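Fructuronate-tagaturonate epimerase UxaE from Cohnella laeviribosi in complex with 1 glycerol (Cohnella laeviribosi, PDB 6IL9) probably interconverts fructuronate and tagaturonate as a zinc-containing epimerase with a TIM-barrel fold. Local coordinates at residues R458-F461 / F462-L465; E467-E470 / D471-A475. All blocks are in the same frame, centred on the assembly; numbering follows the deposited sequence.

Contact 1 (R458-F461 / F462-L465); sequences RDEF and FRTL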
loop_
_atom_site.group_PDB
_atom_site.type_symbol
_atom_site.label_atom_id
_atom_site.label_comp_id
_atom_site.label_asym_id
_atom_site.label_seq_id
_atom_site.Cartn_x
_atom_site.Cartn_y
_atom_site.Cartn_z
ATOM N N ARG A 458 -6.273 19.526 10.096
ATOM C CA ARG A 458 -5.243 19.078 9.162
ATOM C C ARG A 458 -4.011 19.976 9.188
ATOM O O ARG A 458 -2.878 19.480 9.180
ATOM C CB ARG A 458 -5.827 18.997 7.757
ATOM C CG ARG A 458 -4.846 18.467 6.734
ATOM C CD ARG A 458 -5.477 18.455 5.359
ATOM N NE ARG A 458 -4.609 17.843 4.366
ATOM C CZ ARG A 458 -3.585 18.462 3.785
ATOM N NH1 ARG A 458 -3.301 19.721 4.099
ATOM N NH2 ARG A 458 -2.850 17.824 2.885
ATOM N N ASP A 459 -4.199 21.295 9.211
ATOM C CA ASP A 459 -3.047 22.193 9.188
ATOM C C ASP A 459 -2.188 22.027 10.433
ATOM O O ASP A 459 -0.958 21.931 10.345
ATOM C CB ASP A 459 -3.506 23.645 9.047
ATOM C CG ASP A 459 -4.133 23.923 7.703
ATOM O OD1 ASP A 459 -3.731 23.270 6.716
ATOM O OD2 ASP A 459 -5.035 24.789 7.635
ATOM N N GLU A 460 -2.817 21.995 11.614
ATOM C CA GLU A 460 -2.042 21.814 12.831
ATOM C C GLU A 460 -1.409 20.429 12.885
ATOM O O GLU A 460 -0.296 20.282 13.394
ATOM C CB GLU A 460 -2.909 22.049 14.069
ATOM C CG GLU A 460 -2.095 22.049 15.341
ATOM C CD GLU A 460 -2.920 22.300 16.601
ATOM O OE1 GLU A 460 -4.161 22.426 16.507
ATOM O OE2 GLU A 460 -2.306 22.356 17.685
ATOM N N PHE A 461 -2.098 19.409 12.362
ATOM C CA PHE A 461 -1.517 18.068 12.310
ATOM C C PHE A 461 -0.201 18.067 11.537
ATOM O O PHE A 461 0.818 17.542 12.010
ATOM C CB PHE A 461 -2.525 17.102 11.676
ATOM C CG PHE A 461 -2.018 15.684 11.532
ATOM C CD1 PHE A 461 -2.144 14.774 12.573
ATOM C CD2 PHE A 461 -1.452 15.256 10.346
ATOM C CE1 PHE A 461 -1.686 13.468 12.434
ATOM C CE2 PHE A 461 -1.007 13.954 10.204
ATOM C CZ PHE A 461 -1.125 13.065 11.254
ATOM N N PHE A 462 -0.204 18.638 10.332
ATOM C CA PHE A 462 1.021 18.624 9.543
ATOM C C PHE A 462 2.079 19.531 10.154
ATOM O O PHE A 462 3.275 19.249 10.044
ATOM C CB PHE A 462 0.716 19.003 8.091
ATOM C CG PHE A 462 0.221 17.842 7.279
ATOM C CD1 PHE A 462 1.104 16.872 6.836
ATOM C CD2 PHE A 462 -1.128 17.687 7.017
ATOM C CE1 PHE A 462 0.652 15.772 6.107
ATOM C CE2 PHE A 462 -1.589 16.595 6.292
ATOM C CZ PHE A 462 -0.695 15.636 5.839
ATOM N N ARG A 463 1.658 20.596 10.840
ATOM C CA ARG A 463 2.621 21.450 11.520
ATOM C C ARG A 463 3.357 20.681 12.615
ATOM O O ARG A 463 4.587 20.766 12.720
ATOM C CB ARG A 463 1.901 22.677 12.086
ATOM C CG ARG A 463 2.755 23.910 12.269
ATOM C CD ARG A 463 1.912 25.176 12.062
ATOM N NE ARG A 463 0.683 25.164 12.859
ATOM C CZ ARG A 463 -0.542 25.368 12.374
ATOM N NH1 ARG A 463 -0.723 25.613 11.082
ATOM N NH2 ARG A 463 -1.591 25.340 13.185
ATOM N N THR A 464 2.633 19.900 13.432
ATOM C CA THR A 464 3.355 19.149 14.458
ATOM C C THR A 464 4.195 18.040 13.846
ATOM O O THR A 464 5.283 17.756 14.349
ATOM C CB THR A 464 2.425 18.566 15.529
ATOM O OG1 THR A 464 1.961 17.274 15.136
ATOM C CG2 THR A 464 1.260 19.475 15.817
ATOM N N LEU A 465 3.738 17.421 12.755
ATOM C CA LEU A 465 4.538 16.342 12.179
ATOM C C LEU A 465 5.809 16.878 11.530
ATOM O O LEU A 465 6.846 16.202 11.549
ATOM C CB LEU A 465 3.710 15.528 11.186
ATOM C CG LEU A 465 3.069 14.249 11.759
ATOM C CD1 LEU A 465 4.131 13.189 12.037
ATOM C CD2 LEU A 465 2.318 14.573 13.047
#
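Phe461 sets the edge of its ring against the face of Phe462 in a T-shaped pair between neighbours on helix 458-467 of this TIM-barrel enzyme, the ring centroids 5.5 Å apart and the planes at 88°. The tight side of the helix belongs to Phe461. Its CG lies anti to the backbone N (chi1 178°), which swings the ring to where Leu465, one turn on, sets CD2 over one face, a CH-pi contact 4.2 Å from the ring centroid. Trp372, Val379 and Met390, from helices 369-382 and 384-402, press on the same ring, so this flank faces the protein interior.

The other flank is looser, with Asp459 and Arg463 exposed to solvent. Arg458 passes Phe462 at a slant, its CG at the edge of the ring, in plane. CE2 of Phe462 lies over the middle of the Arg458 guanidinium, 3.7 Å from CZ, with the two planes 45° apart, an inclined contact and not a flat stack. Arg463 folds its guanidinium back over the helix, Asp459 O and Glu460 CA lying over one face. It forms no salt bridge with either acid: Glu460 OE1 is still 5.1 Å from Arg463 NH2. Beneath run regular i to i+4 backbone bonds, such as Phe462 N to Arg458 O at 3.0 Å. Phe461 O accepts two bonds, from Leu465 N at 3.0 Å and, weakly, from Thr464 OG1 at 3.3 Å.

Contact 2 (E467-E470 / D471-A475); sequences EREE and DYEAA
The first turn of helix 469-487 opens here, with Arg468 at the N-cap position, and Arg468 bridges forward to Asp471. The arginine chain curls back (chi2 -55°, chi3 -66°), bringing its guanidinium round side-on. Asp471 OD2 lies in the plane of the guanidinium, at its edge, and takes N-H groups from both NE and NH2. The NH2 to OD2 bond is 3.1 Å long and meets the oxygen nearly along its C-O axis; the NE to OD2 bond, 3.3 Å, comes from above the carboxylate plane. With the guanidinium gone, as in an alanine here, the Asp471 carboxylate would probably lose its charged mate and be freer to turn.

On another side of the turn, Glu469 and Glu473 run out alongside each other, Glu473 OE2 3.5 Å from Glu469 CG and 4.1 Å from Glu469 OE1. This closeness of like charges is probably eased by outside partners: Lys35 forms a salt bridge with Glu469 OE2, Tyr19 OH bonds to Glu469 OE1, and Gln109 bonds to Glu473 OE1. A water lies 3.0 Å from Glu469 OE1 and 2.7 Å from Glu473 OE1 and may link them. Backbone bonds from Tyr472 N to Arg468 O, at 2.9 Å, and from Glu473 N to Glu469 O start the i to i+4 ladder of an alpha-helical N-terminus.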
loop_
_atom_site.group_PDB
_atom_site.type_symbol
_atom_site.label_atom_id
_atom_site.label_comp_id
_atom_site.label_asym_id
_atom_site.label_seq_id
_atom_site.Cartn_x
_atom_site.Cartn_y
_atom_site.Cartn_z
ATOM N N GLU A 467 7.403 19.643 12.705
ATOM C CA GLU A 467 8.239 19.951 13.860
ATOM C C GLU A 467 8.860 18.695 14.452
ATOM O O GLU A 467 9.957 18.755 15.014
ATOM C CB GLU A 467 7.415 20.688 14.924
ATOM C CG GLU A 467 6.961 22.076 14.503
ATOM C CD GLU A 467 5.783 22.602 15.322
ATOM O OE1 GLU A 467 5.294 23.711 15.006
ATOM O OE2 GLU A 467 5.340 21.914 16.275
ATOM N N ARG A 468 8.184 17.554 14.339
ATOM C CA ARG A 468 8.646 16.299 14.927
ATOM C C ARG A 468 9.066 15.304 13.847
ATOM O O ARG A 468 8.898 14.093 13.993
ATOM C CB ARG A 468 7.568 15.682 15.816
ATOM C CG ARG A 468 6.828 16.667 16.716
ATOM C CD ARG A 468 7.766 17.471 17.579
ATOM N NE ARG A 468 8.455 16.630 18.544
ATOM C CZ ARG A 468 8.729 17.001 19.791
ATOM N NH1 ARG A 468 8.357 18.199 20.223
ATOM N NH2 ARG A 468 9.369 16.170 20.605
ATOM N N GLU A 469 9.626 15.823 12.756
ATOM C CA GLU A 469 10.033 14.983 11.634
ATOM C C GLU A 469 10.997 13.881 12.068
ATOM O O GLU A 469 10.870 12.726 11.632
ATOM C CB GLU A 469 10.659 15.870 10.553
ATOM C CG GLU A 469 11.310 15.144 9.398
ATOM C CD GLU A 469 11.794 16.117 8.330
ATOM O OE1 GLU A 469 12.964 16.005 7.895
ATOM O OE2 GLU A 469 10.989 17.000 7.936
ATOM N N GLU A 470 11.966 14.210 12.929
ATOM C CA GLU A 470 12.922 13.194 13.351
ATOM C C GLU A 470 12.252 12.137 14.221
ATOM O O GLU A 470 12.560 10.947 14.103
ATOM C CB GLU A 470 14.094 13.833 14.096
ATOM C CG GLU A 470 15.323 14.035 13.228
ATOM C CD GLU A 470 16.537 14.473 14.034
ATOM O OE1 GLU A 470 17.653 14.454 13.471
ATOM O OE2 GLU A 470 16.376 14.836 15.224
ATOM N N ASP A 471 11.323 12.550 15.090
ATOM C CA ASP A 471 10.595 11.582 15.909
ATOM C C ASP A 471 9.750 10.661 15.044
ATOM O O ASP A 471 9.682 9.459 15.305
ATOM C CB ASP A 471 9.691 12.288 16.926
ATOM C CG ASP A 471 10.462 12.952 18.053
ATOM O OD1 ASP A 471 11.691 12.762 18.160
ATOM O OD2 ASP A 471 9.820 13.668 18.849
ATOM N N TYR A 472 9.067 11.219 14.036
ATOM C CA TYR A 472 8.217 10.398 13.176
ATOM C C TYR A 472 9.047 9.369 12.420
ATOM O O TYR A 472 8.664 8.194 12.317
ATOM C CB TYR A 472 7.434 11.294 12.201
ATOM C CG TYR A 472 6.452 10.552 11.283
ATOM C CD1 TYR A 472 5.580 9.588 11.789
ATOM C CD2 TYR A 472 6.391 10.835 9.921
ATOM C CE1 TYR A 472 4.686 8.924 10.956
ATOM C CE2 TYR A 472 5.494 10.170 9.079
ATOM C CZ TYR A 472 4.635 9.220 9.612
ATOM O OH TYR A 472 3.730 8.541 8.809
ATOM N N GLU A 473 10.202 9.783 11.893
ATOM C CA GLU A 473 11.011 8.842 11.132
ATOM C C GLU A 473 11.620 7.774 12.025
ATOM O O GLU A 473 11.731 6.616 11.606
ATOM C CB GLU A 473 12.065 9.609 10.347
ATOM C CG GLU A 473 11.373 10.462 9.319
ATOM C CD GLU A 473 12.281 11.372 8.561
ATOM O OE1 GLU A 473 13.503 11.383 8.830
ATOM O OE2 GLU A 473 11.747 12.089 7.684
ATOM N N ALA A 474 11.971 8.119 13.269
ATOM C CA ALA A 474 12.442 7.093 14.198
ATOM C C ALA A 474 11.335 6.103 14.505
ATOM O O ALA A 474 11.584 4.899 14.662
ATOM C CB ALA A 474 12.943 7.730 15.495
ATOM N N ALA A 475 10.104 6.597 14.611
ATOM C CA ALA A 475 8.978 5.708 14.864
ATOM C C ALA A 475 8.740 4.772 13.684
ATOM O O ALA A 475 8.467 3.582 13.877
ATOM C CB ALA A 475 7.729 6.526 15.168
HETATM O O HOH W 1 12.136 13.935 6.127
HETATM O O HOH W 2 14.802 13.655 8.248
#

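Contacts 1 and 2 sit on consecutive helices, 458-467 and 469-487, their centres 13 Å apart, and Arg468, where the chain leaves helical geometry, makes the turn between the two helices. They meet directly through packing: Leu465 CD1 lies 3.6 Å from Tyr472 CG, tying the end of the first helix to the start of the second. Both also rest on helix 369-382, contact 1 through Phe461, Thr464 and Leu465, contact 2 through Arg468 and Tyr472, whose OH bonds to Asn371 O. Neither contributes a ligand to the zinc site of His161, Asp273 and His343. The Tyr472 side chain stands about 14 Å from the bound glycerol.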